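Local coordinates for protein induced by osmotic stress (Scheffersomyces stipitis, PDB 5YWN) that is a carbonyl reductase of the extended short-chain dehydrogenase/reductase type that binds NADP in a Rossmann fold and reduces haloketones asymmetrically, at residues 8-13 / 17-22; 43-48 / 202-207; 28-33 / 72-77; 188-193 / 246-251. The protein carries 1 engineered substitution. All coordinates share one frame; numbering follows the deposited sequence.

Contact 1 (8-13 / 17-22); sequences SGATGY and QIIALV. With NAP (NADP nicotinamide-adenine-dinucleotide phosphate), chain B.
Ala10 and Ile19 make the apolar part of this contact, with CB of Ala10 3.8 Å from CD1 of Ile19. CG1 of Ile19 lies anti to its carbonyl carbon (chi1 -68°) and the chain runs on nearly straight, which carries the terminal methyl from the helix to the loop. Two residues earlier, CG of Gln17 passes 4.0 Å from O of Tyr13, while its amide NE2 bonds O of Pro198.

The polar contacts go to the cofactor. OG1 of Thr11 is 2.6 Å from the ribose O3B of NADP, a hydrogen bond in which either hydroxyl may donate, although the crowding of this threonine against the 2'-phosphate makes its exact placement doubtful. N of Tyr13 points almost straight (177°) at O1A of the diphosphate, but at 3.4 Å the bond is weak. The Tyr13 ring presents its edge to O2N, and its hydroxyl bonds O of Gly197.

Steric room is the third element of this glycine-rich Rossmann loop. A side chain at Gly9 would crowd O4B, and one at Gly12, the N-cap, would clash with O5B. The chemistry implies close backbone approach to a diphosphate that the helix start probably stabilises electrostatically.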
# COMPACT_ATOMS: atom_id res chain seq x y z
N SER A 8 7.04 -0.69 9.58
CA SER A 8 7.48 -1.98 9.11
C SER A 8 7.65 -2.01 7.58
O SER A 8 6.98 -1.33 6.91
CB SER A 8 6.58 -3.09 9.59
OG SER A 8 5.38 -3.12 8.94
N GLY A 9 8.55 -2.82 7.09
CA GLY A 9 8.84 -2.86 5.68
C GLY A 9 9.21 -1.54 5.04
O GLY A 9 8.63 -1.13 4.11
N ALA A 10 10.20 -0.89 5.60
CA ALA A 10 10.59 0.43 5.20
C ALA A 10 11.16 0.56 3.77
O ALA A 10 11.24 1.61 3.26
CB ALA A 10 11.55 1.00 6.19
N THR A 11 11.61 -0.51 3.20
CA THR A 11 12.11 -0.56 1.84
C THR A 11 11.09 -0.33 0.72
O THR A 11 11.45 0.02 -0.34
CB THR A 11 12.89 -1.84 1.54
OG1 THR A 11 12.09 -2.95 1.78
CG2 THR A 11 14.10 -1.91 2.38
N GLY A 12 9.83 -0.60 1.00
CA GLY A 12 8.77 -0.64 0.03
C GLY A 12 8.32 0.69 -0.54
O GLY A 12 8.67 1.70 -0.03
N TYR A 13 7.58 0.62 -1.63
CA TYR A 13 7.12 1.76 -2.38
C TYR A 13 6.18 2.66 -1.61
O TYR A 13 6.44 3.79 -1.46
CB TYR A 13 6.44 1.23 -3.64
CG TYR A 13 5.54 2.16 -4.47
CD1 TYR A 13 6.01 3.31 -5.04
CD2 TYR A 13 4.26 1.80 -4.76
CE1 TYR A 13 5.20 4.09 -5.84
CE2 TYR A 13 3.45 2.57 -5.51
CZ TYR A 13 3.92 3.72 -6.07
OH TYR A 13 3.08 4.43 -6.83
N GLN A 17 7.07 6.51 0.69
CA GLN A 17 6.24 7.67 0.61
C GLN A 17 5.64 8.04 1.97
O GLN A 17 5.60 9.14 2.29
CB GLN A 17 5.18 7.53 -0.46
CG GLN A 17 5.67 7.70 -1.89
CD GLN A 17 5.89 9.15 -2.30
OE1 GLN A 17 6.04 9.98 -1.51
NE2 GLN A 17 5.92 9.40 -3.54
N ILE A 18 5.23 7.06 2.73
CA ILE A 18 4.76 7.29 4.05
C ILE A 18 5.89 7.91 4.88
O ILE A 18 5.68 8.85 5.53
CB ILE A 18 4.28 5.97 4.70
CG1 ILE A 18 2.95 5.53 4.10
CG2 ILE A 18 4.17 6.07 6.22
CD1 ILE A 18 2.48 4.20 4.57
N ILE A 19 7.08 7.36 4.80
CA ILE A 19 8.20 7.83 5.55
C ILE A 19 8.55 9.28 5.18
O ILE A 19 8.68 10.06 6.00
CB ILE A 19 9.42 6.90 5.39
CG1 ILE A 19 9.17 5.54 6.06
CG2 ILE A 19 10.69 7.54 5.91
CD1 ILE A 19 10.09 4.45 5.69
N ALA A 20 8.60 9.58 3.90
CA ALA A 20 8.89 10.92 3.44
C ALA A 20 7.85 11.91 3.93
O ALA A 20 8.19 12.97 4.32
CB ALA A 20 9.00 10.98 1.95
N LEU A 21 6.59 11.54 3.90
CA LEU A 21 5.59 12.38 4.45
C LEU A 21 5.69 12.56 5.95
O LEU A 21 5.64 13.63 6.41
CB LEU A 21 4.22 11.88 4.09
CG LEU A 21 3.06 12.63 4.74
CD1 LEU A 21 3.04 14.07 4.33
CD2 LEU A 21 1.71 11.99 4.49
N VAL A 22 5.87 11.49 6.67
CA VAL A 22 5.96 11.56 8.12
C VAL A 22 7.17 12.39 8.58
O VAL A 22 7.07 13.19 9.46
CB VAL A 22 5.89 10.14 8.69
CG1 VAL A 22 6.59 9.98 9.99
CG2 VAL A 22 4.46 9.65 8.72
PA NAP B . 6.20 -3.68 -2.18
O1A NAP B . 6.66 -2.41 -2.85
O2A NAP B . 6.75 -5.02 -2.64
O5B NAP B . 6.46 -3.54 -0.60
C5B NAP B . 6.55 -4.70 0.22
C4B NAP B . 7.63 -4.50 1.28
O4B NAP B . 7.39 -5.36 2.40
C3B NAP B . 9.01 -4.82 0.73
O3B NAP B . 9.85 -3.67 0.78
C2B NAP B . 9.56 -5.93 1.60
O2B NAP B . 10.77 -5.52 2.23
C1B NAP B . 8.49 -6.24 2.64
N9A NAP B . 8.06 -7.65 2.53
C8A NAP B . 7.42 -8.20 1.47
N7A NAP B . 7.17 -9.51 1.69
C5A NAP B . 7.65 -9.83 2.91
C6A NAP B . 7.72 -11.04 3.75
N6A NAP B . 7.21 -12.22 3.33
N1A NAP B . 8.31 -10.93 4.97
C2A NAP B . 8.83 -9.77 5.41
N3A NAP B . 8.80 -8.63 4.69
C4A NAP B . 8.24 -8.59 3.46
O3 NAP B . 4.59 -3.75 -2.27
PN NAP B . 3.72 -2.39 -2.25
O1N NAP B . 2.97 -2.29 -3.56
O2N NAP B . 4.62 -1.26 -1.81
O5D NAP B . 2.65 -2.68 -1.08
C5D NAP B . 2.81 -2.08 0.21
C4D NAP B . 1.70 -2.55 1.14
O4D NAP B . 0.47 -1.92 0.80
C3D NAP B . 1.49 -4.06 1.04
O3D NAP B . 1.79 -4.69 2.29
C2D NAP B . 0.04 -4.26 0.67
O2D NAP B . -0.63 -5.05 1.66
C1D NAP B . -0.58 -2.87 0.58
N1N NAP B . -1.18 -2.68 -0.74
C2N NAP B . -0.46 -2.14 -1.73
C3N NAP B . -1.01 -1.95 -2.99
C7N NAP B . -0.19 -1.35 -4.10
O7N NAP B . -0.60 -1.42 -5.24
N7N NAP B . 0.96 -0.77 -3.79
C4N NAP B . -2.33 -2.31 -3.22
C5N NAP B . -3.06 -2.86 -2.17
C6N NAP B . -2.46 -3.04 -0.93
P2B NAP B . 12.19 -5.78 1.52
O1X NAP B . 13.17 -5.87 2.67
O2X NAP B . 12.00 -7.08 0.78
O3X NAP B . 12.38 -4.58 0.63

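Contact 2 (43-48 / 202-207); sequences KKLYGD and DEEVKG
Leu45 reaches from the last turn of helix 36-46 into a fork formed by Glu203 and Glu204. The helix follows the second strand of the Rossmann fold, and the two glutamates belong to the long loop between strand 194-196 and helix 211-217, so the contact ties this loop to the edge of the nucleotide-binding domain. The methyls of Leu45 divide the work. CD2 lies alongside Glu203, whose chain runs past it in the opposite sense and bends at chi2 (92°), so that the carboxylate carbon CD folds back to 3.8 Å from CD2 and CB remains at 3.9 Å. CD1 meets Glu204 at a slant, 3.8 Å from CG and 3.6 Å from OE1.

That oxygen gets its polar partner elsewhere: OE1 of Glu204 bonds ND2 of Asn41, and OE2 bonds NE2 of Gln16. The carboxylate is thus held at both oxygens while the leucine methyl packs against CG and one side of the carboxylate. An alanine in place of Leu45 would probably leave the aliphatic parts of both glutamates without their apolar mate and free the Glu203 chain to swing into solvent.

Beyond the fork, Asp202 anchors the loop to helix 318-332 through a salt bridge to Lys331 and a hydrogen bond to Gln328. On the other side the helix ends at Gly47, whose positive phi suits a glycine. The long chain of Lys43 reaches forward past it: NZ, which also bonds O of Phe50, makes a 3.2 Å hydrogen bond to O of Gly47, about 40° out of the carbonyl plane.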
# COMPACT_ATOMS: atom_id res chain seq x y z
N LYS A 43 18.93 4.90 5.29
CA LYS A 43 19.53 5.90 6.12
C LYS A 43 20.25 6.96 5.31
O LYS A 43 20.10 8.10 5.61
CB LYS A 43 20.46 5.27 7.11
CG LYS A 43 21.14 6.23 8.05
CD LYS A 43 20.22 6.69 9.14
CE LYS A 43 20.94 7.56 10.11
NZ LYS A 43 20.05 8.23 11.05
N LYS A 44 20.95 6.59 4.27
CA LYS A 44 21.58 7.56 3.41
C LYS A 44 20.59 8.46 2.69
O LYS A 44 20.82 9.60 2.51
CB LYS A 44 22.47 6.89 2.37
CG LYS A 44 23.59 6.06 2.92
CD LYS A 44 24.51 5.51 1.85
CE LYS A 44 24.04 4.19 1.26
NZ LYS A 44 24.18 2.93 2.03
N LEU A 45 19.51 7.89 2.22
CA LEU A 45 18.43 8.64 1.61
C LEU A 45 17.65 9.55 2.53
O LEU A 45 17.35 10.63 2.18
CB LEU A 45 17.50 7.70 0.86
CG LEU A 45 18.14 6.89 -0.24
CD1 LEU A 45 17.27 5.78 -0.81
CD2 LEU A 45 18.72 7.80 -1.31
N TYR A 46 17.31 9.08 3.71
CA TYR A 46 16.44 9.83 4.61
C TYR A 46 17.05 10.67 5.73
O TYR A 46 16.39 11.47 6.31
CB TYR A 46 15.33 8.92 5.11
CG TYR A 46 14.45 8.51 3.99
CD1 TYR A 46 13.60 9.40 3.41
CD2 TYR A 46 14.52 7.27 3.48
CE1 TYR A 46 12.82 9.06 2.35
CE2 TYR A 46 13.75 6.90 2.42
CZ TYR A 46 12.91 7.81 1.85
OH TYR A 46 12.15 7.44 0.81
N GLY A 47 18.31 10.48 6.03
CA GLY A 47 18.97 11.32 6.98
C GLY A 47 18.81 11.01 8.45
O GLY A 47 18.49 9.94 8.85
N ASP A 48 19.09 12.00 9.23
CA ASP A 48 19.29 11.85 10.65
C ASP A 48 18.08 11.44 11.48
O ASP A 48 18.22 10.84 12.49
CB ASP A 48 19.96 13.08 11.22
CG ASP A 48 21.35 13.30 10.66
OD1 ASP A 48 22.03 12.38 10.23
OD2 ASP A 48 21.75 14.43 10.66
N ASP A 202 14.25 9.47 -6.23
CA ASP A 202 14.71 9.23 -7.57
C ASP A 202 15.68 8.08 -7.61
O ASP A 202 15.65 7.32 -8.51
CB ASP A 202 15.37 10.47 -8.12
CG ASP A 202 14.40 11.58 -8.38
OD1 ASP A 202 13.21 11.32 -8.41
OD2 ASP A 202 14.84 12.71 -8.52
N GLU A 203 16.49 7.97 -6.59
CA GLU A 203 17.50 6.96 -6.45
C GLU A 203 16.97 5.54 -6.39
O GLU A 203 17.65 4.63 -6.68
CB GLU A 203 18.33 7.25 -5.20
CG GLU A 203 19.06 8.56 -5.21
CD GLU A 203 18.29 9.69 -4.60
OE1 GLU A 203 17.07 9.68 -4.60
OE2 GLU A 203 18.91 10.63 -4.14
N GLU A 204 15.73 5.40 -5.98
CA GLU A 204 15.09 4.14 -5.86
C GLU A 204 14.37 3.72 -7.11
O GLU A 204 13.89 2.65 -7.20
CB GLU A 204 14.16 4.13 -4.65
CG GLU A 204 14.88 4.25 -3.29
CD GLU A 204 15.58 2.98 -2.86
OE1 GLU A 204 16.80 2.90 -2.96
OE2 GLU A 204 14.92 2.03 -2.45
N VAL A 205 14.32 4.58 -8.09
CA VAL A 205 13.61 4.27 -9.30
C VAL A 205 14.18 3.06 -10.06
O VAL A 205 13.44 2.19 -10.45
CB VAL A 205 13.56 5.52 -10.19
CG1 VAL A 205 13.09 5.21 -11.58
CG2 VAL A 205 12.68 6.56 -9.56
N LYS A 206 15.47 3.04 -10.28
CA LYS A 206 16.04 1.95 -11.00
C LYS A 206 15.91 0.54 -10.33
O LYS A 206 15.86 -0.46 -11.00
CB LYS A 206 17.47 2.28 -11.43
CG LYS A 206 17.57 3.12 -12.68
CD LYS A 206 16.50 2.76 -13.70
CE LYS A 206 16.48 3.61 -14.97
NZ LYS A 206 17.74 4.33 -15.30
N GLY A 207 15.86 0.49 -9.02
CA GLY A 207 15.96 -0.78 -8.34
C GLY A 207 14.97 -1.96 -8.39
O GLY A 207 15.41 -3.06 -8.63

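Contact 3 (28-33 / 72-77); sequences KVVGSV and PEVTIF
Val30 and Val74 meet through single methyl groups, CG2 to CG2 at 3.8 Å, over one face of the parallel Rossmann sheet. The strands that bear them, 28-33 and 74-79, are not sheet neighbours: strand 4-7 runs between them, and the valines touch across the top of it. In both residues CG1 is anti to the backbone N (chi1 -176° at Val30 and 167° at Val74), which leaves CG2 beside the N as the branch that does the touching. The two isopropyl groups meet at a slant, so the contact is narrow, and the two segments together bury only 84 Å².

Glu73 borders this pair more loosely. Its OE2 stands 4.3 Å from CG2 of Val30, and it takes its polar partner from its own loop, ND1 of His71.

The next shell explains why the valines converge. Phe6, on the middle strand, is touched by both Val30 and Val74 and so fills the floor between them, while its ring also meets that of Phe77 with the planes nearly parallel. Backbone bonds from Val30 to Val5 lock strand 28-33 against strand 4-7, and O of Val74 is held by NE2 of Gln116. The opposite face of strand 28-33 belongs to helix 13-24, where Val29 packs on Ile19, Val22 and Leu23.

Toward its end the same strand approaches the cofactor loop, where OG of Ser32 accepts a hydrogen bond from the backbone N of Gly9.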
# COMPACT_ATOMS: atom_id res chain seq x y z
N LYS A 28 10.00 11.71 13.88
CA LYS A 28 11.04 10.79 13.64
C LYS A 28 10.48 9.45 13.18
O LYS A 28 9.37 9.14 13.43
CB LYS A 28 11.92 10.64 14.85
CG LYS A 28 12.98 11.69 14.98
CD LYS A 28 13.74 11.43 16.25
CE LYS A 28 14.92 12.33 16.45
NZ LYS A 28 14.65 13.38 17.45
N VAL A 29 11.30 8.67 12.53
CA VAL A 29 10.93 7.40 12.02
C VAL A 29 11.89 6.29 12.40
O VAL A 29 13.04 6.46 12.38
CB VAL A 29 10.75 7.46 10.47
CG1 VAL A 29 10.63 6.10 9.85
CG2 VAL A 29 9.57 8.31 10.10
N VAL A 30 11.35 5.14 12.68
CA VAL A 30 12.11 3.94 12.78
C VAL A 30 11.54 2.91 11.85
O VAL A 30 10.42 2.55 11.98
CB VAL A 30 12.07 3.41 14.22
CG1 VAL A 30 12.93 2.20 14.42
CG2 VAL A 30 12.36 4.49 15.23
N GLY A 31 12.34 2.44 10.94
CA GLY A 31 11.91 1.50 9.95
C GLY A 31 12.42 0.10 10.14
O GLY A 31 13.52 -0.07 10.50
N SER A 32 11.60 -0.89 9.90
CA SER A 32 12.06 -2.27 9.81
C SER A 32 12.51 -2.69 8.40
O SER A 32 11.89 -2.40 7.43
CB SER A 32 11.10 -3.29 10.40
OG SER A 32 10.08 -3.65 9.56
N VAL A 33 13.61 -3.39 8.36
CA VAL A 33 14.16 -3.88 7.13
C VAL A 33 14.63 -5.32 7.27
O VAL A 33 14.95 -5.73 8.32
CB VAL A 33 15.33 -3.03 6.67
CG1 VAL A 33 14.91 -1.64 6.29
CG2 VAL A 33 16.47 -3.03 7.65
N PRO A 72 11.88 3.01 22.75
CA PRO A 72 10.81 3.39 23.67
C PRO A 72 10.19 4.73 23.32
O PRO A 72 9.14 5.05 23.74
CB PRO A 72 11.49 3.42 25.03
CG PRO A 72 12.92 3.44 24.76
CD PRO A 72 13.15 2.82 23.44
N GLU A 73 10.89 5.48 22.52
CA GLU A 73 10.38 6.73 22.01
C GLU A 73 9.22 6.58 21.01
O GLU A 73 8.52 7.49 20.79
CB GLU A 73 11.50 7.61 21.48
CG GLU A 73 12.02 7.20 20.13
CD GLU A 73 13.09 6.12 20.20
OE1 GLU A 73 13.36 5.66 21.30
OE2 GLU A 73 13.64 5.78 19.13
N VAL A 74 9.08 5.42 20.41
CA VAL A 74 8.04 5.19 19.43
C VAL A 74 6.67 5.10 20.11
O VAL A 74 6.50 4.39 21.02
CB VAL A 74 8.33 3.90 18.65
CG1 VAL A 74 7.13 3.43 17.84
CG2 VAL A 74 9.55 4.06 17.81
N THR A 75 5.73 5.89 19.66
CA THR A 75 4.36 5.80 20.09
C THR A 75 3.30 5.46 19.01
O THR A 75 2.17 5.40 19.29
CB THR A 75 3.94 7.05 20.82
OG1 THR A 75 3.89 8.11 19.92
CG2 THR A 75 4.88 7.39 21.97
N ILE A 76 3.73 5.33 17.77
CA ILE A 76 2.93 4.97 16.61
C ILE A 76 3.55 3.82 15.83
O ILE A 76 4.71 3.82 15.59
CB ILE A 76 2.74 6.17 15.65
CG1 ILE A 76 2.38 7.43 16.41
CG2 ILE A 76 1.77 5.85 14.55
CD1 ILE A 76 0.96 7.49 16.88
N PHE A 77 2.75 2.84 15.45
CA PHE A 77 3.23 1.74 14.63
C PHE A 77 2.43 1.63 13.34
O PHE A 77 1.27 1.42 13.38
CB PHE A 77 3.22 0.43 15.38
CG PHE A 77 4.05 -0.66 14.77
CD1 PHE A 77 3.68 -1.27 13.61
CD2 PHE A 77 5.21 -1.08 15.38
CE1 PHE A 77 4.44 -2.27 13.07
CE2 PHE A 77 5.99 -2.06 14.83
CZ PHE A 77 5.60 -2.66 13.68

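Contact 4 (188-193 / 246-251); sequences STVNPV and LAAFEK
Ser188 and Val190, two residues apart on strand 186-192, direct their side chains at the same residue of helix 238-250, Ala248. OG of Ser188 stands between the backbone N and the carbonyl carbon (chi1 65°), a position that turns it toward the helix, where it donates a hydrogen bond of 2.9 Å to O of Ala248. The approach is oblique: the hydroxyl lies 44° above the carbonyl plane, with a C=O...O angle of 121°. The same OG sits 3.6 Å from CB of Ala248, so the alanine presents both its methyl and its carbonyl to one serine. Val190 supplies the apolar contact, its CG2 reaching to 4.1 Å from CB of Ala248. The small methyl lets helix and strand come close, with CA of Ser188 6.2 Å from CA of Ala248.

The carbonyl of Ala248 belongs to the last turn of the helix and has a second donor, NH2 of Arg119, so this buried oxygen is gripped twice. A valine in place of Ser188 would probably leave that oxygen to Arg119 alone and press a branched group against Ala248. On the other face of the strand, OG1 of Thr189 bonds OD1 of Asn191 in its carbonyl plane at 2.8 Å.

Strand 186-192 is paired by backbone bonds with strand 119-123 on one side and strand 258-261 on the other. Val121 of strand 119-123 touches Ser188, Val190 and Ala248 alike, so helix 238-250 rests across two adjacent strands, while Pro192 and Val193 carry the chain on into the cofactor pocket.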
# COMPACT_ATOMS: atom_id res chain seq x y z
N SER A 188 -6.50 1.23 13.38
CA SER A 188 -7.17 1.62 12.18
C SER A 188 -6.53 0.97 10.96
O SER A 188 -5.43 0.58 11.02
CB SER A 188 -7.22 3.13 12.09
OG SER A 188 -5.98 3.69 11.96
N THR A 189 -7.28 0.84 9.87
CA THR A 189 -6.74 0.24 8.67
C THR A 189 -6.88 1.15 7.50
O THR A 189 -7.74 1.95 7.45
CB THR A 189 -7.36 -1.15 8.30
OG1 THR A 189 -8.67 -1.01 7.76
CG2 THR A 189 -7.38 -2.10 9.47
N VAL A 190 -6.00 0.97 6.54
CA VAL A 190 -6.08 1.61 5.26
C VAL A 190 -6.20 0.54 4.15
O VAL A 190 -5.41 -0.33 4.06
CB VAL A 190 -4.93 2.58 5.05
CG1 VAL A 190 -4.98 3.19 3.68
CG2 VAL A 190 -4.92 3.62 6.12
N ASN A 191 -7.21 0.66 3.33
CA ASN A 191 -7.58 -0.34 2.35
C ASN A 191 -7.53 0.22 0.91
O ASN A 191 -8.48 0.69 0.36
CB ASN A 191 -8.95 -0.95 2.67
CG ASN A 191 -9.01 -1.60 4.02
OD1 ASN A 191 -8.83 -0.98 4.99
ND2 ASN A 191 -9.26 -2.86 4.04
N PRO A 192 -6.34 0.23 0.34
CA PRO A 192 -6.16 0.76 -1.00
C PRO A 192 -6.47 -0.18 -2.15
O PRO A 192 -6.36 -1.35 -2.05
CB PRO A 192 -4.69 1.15 -1.04
CG PRO A 192 -4.15 0.76 0.21
CD PRO A 192 -5.07 -0.13 0.92
N VAL A 193 -6.78 0.43 -3.28
CA VAL A 193 -6.81 -0.17 -4.59
C VAL A 193 -5.42 -0.13 -5.23
O VAL A 193 -4.46 0.05 -4.55
CB VAL A 193 -7.89 0.46 -5.49
CG1 VAL A 193 -9.24 0.33 -4.85
CG2 VAL A 193 -7.56 1.90 -5.80
N LEU A 246 -1.32 8.95 7.56
CA LEU A 246 -1.17 10.02 8.50
C LEU A 246 -2.46 10.36 9.20
O LEU A 246 -2.50 10.38 10.38
CB LEU A 246 -0.65 11.25 7.83
CG LEU A 246 -0.29 12.40 8.72
CD1 LEU A 246 0.93 12.03 9.50
CD2 LEU A 246 -0.05 13.64 7.91
N ALA A 247 -3.52 10.49 8.45
CA ALA A 247 -4.83 10.71 8.98
C ALA A 247 -5.19 9.56 9.91
O ALA A 247 -5.75 9.77 10.93
CB ALA A 247 -5.84 10.77 7.87
N ALA A 248 -4.82 8.38 9.54
CA ALA A 248 -5.22 7.18 10.22
C ALA A 248 -4.75 7.12 11.66
O ALA A 248 -5.36 6.50 12.43
CB ALA A 248 -4.80 5.94 9.48
N PHE A 249 -3.59 7.70 11.92
CA PHE A 249 -3.10 7.85 13.26
C PHE A 249 -3.27 9.19 13.97
O PHE A 249 -3.26 9.24 15.16
CB PHE A 249 -1.71 7.26 13.43
CG PHE A 249 -0.57 8.12 12.95
CD1 PHE A 249 -0.02 9.08 13.75
CD2 PHE A 249 0.02 7.89 11.75
CE1 PHE A 249 1.04 9.82 13.30
CE2 PHE A 249 1.10 8.59 11.33
CZ PHE A 249 1.61 9.56 12.10
N GLU A 250 -3.31 10.27 13.22
CA GLU A 250 -3.52 11.62 13.72
C GLU A 250 -4.91 11.97 14.19
O GLU A 250 -5.05 12.63 15.12
CB GLU A 250 -2.98 12.67 12.77
CG GLU A 250 -1.49 12.73 12.62
CD GLU A 250 -0.97 13.95 11.88
OE1 GLU A 250 0.14 14.33 12.11
OE2 GLU A 250 -1.64 14.52 11.07
N LYS A 251 -5.93 11.54 13.46
CA LYS A 251 -7.31 11.93 13.71
C LYS A 251 -8.06 11.02 14.69
O LYS A 251 -8.06 9.85 14.56
CB LYS A 251 -8.11 12.02 12.41
CG LYS A 251 -7.54 12.93 11.37
CD LYS A 251 -8.40 12.96 10.15
CE LYS A 251 -7.92 13.94 9.09
NZ LYS A 251 -8.03 15.35 9.46

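In the fold
Contacts 1, 3 and 4 are buried in the Rossmann core, whereas contact 2 lies at the surface. Contacts 3 and 4 both reach the seven-stranded sheet: the first is mainly apolar across its strands, the second adds a hydrogen bond to a helix end, and Ile76 packing on Phe249 joins them. Contact 1 bonds the cofactor directly, and contact 4 reaches its pocket at Pro192 and Val193. Helix 13-24 links the set, since Val22 packs on Val29 of contact 3, Leu21 on Leu246 of contact 4, and Ile19 and Ala20 on Tyr46 of contact 2. At the periphery, contact 2 sets a leucine against glutamates, far from contact 4, about 24 Å between centres.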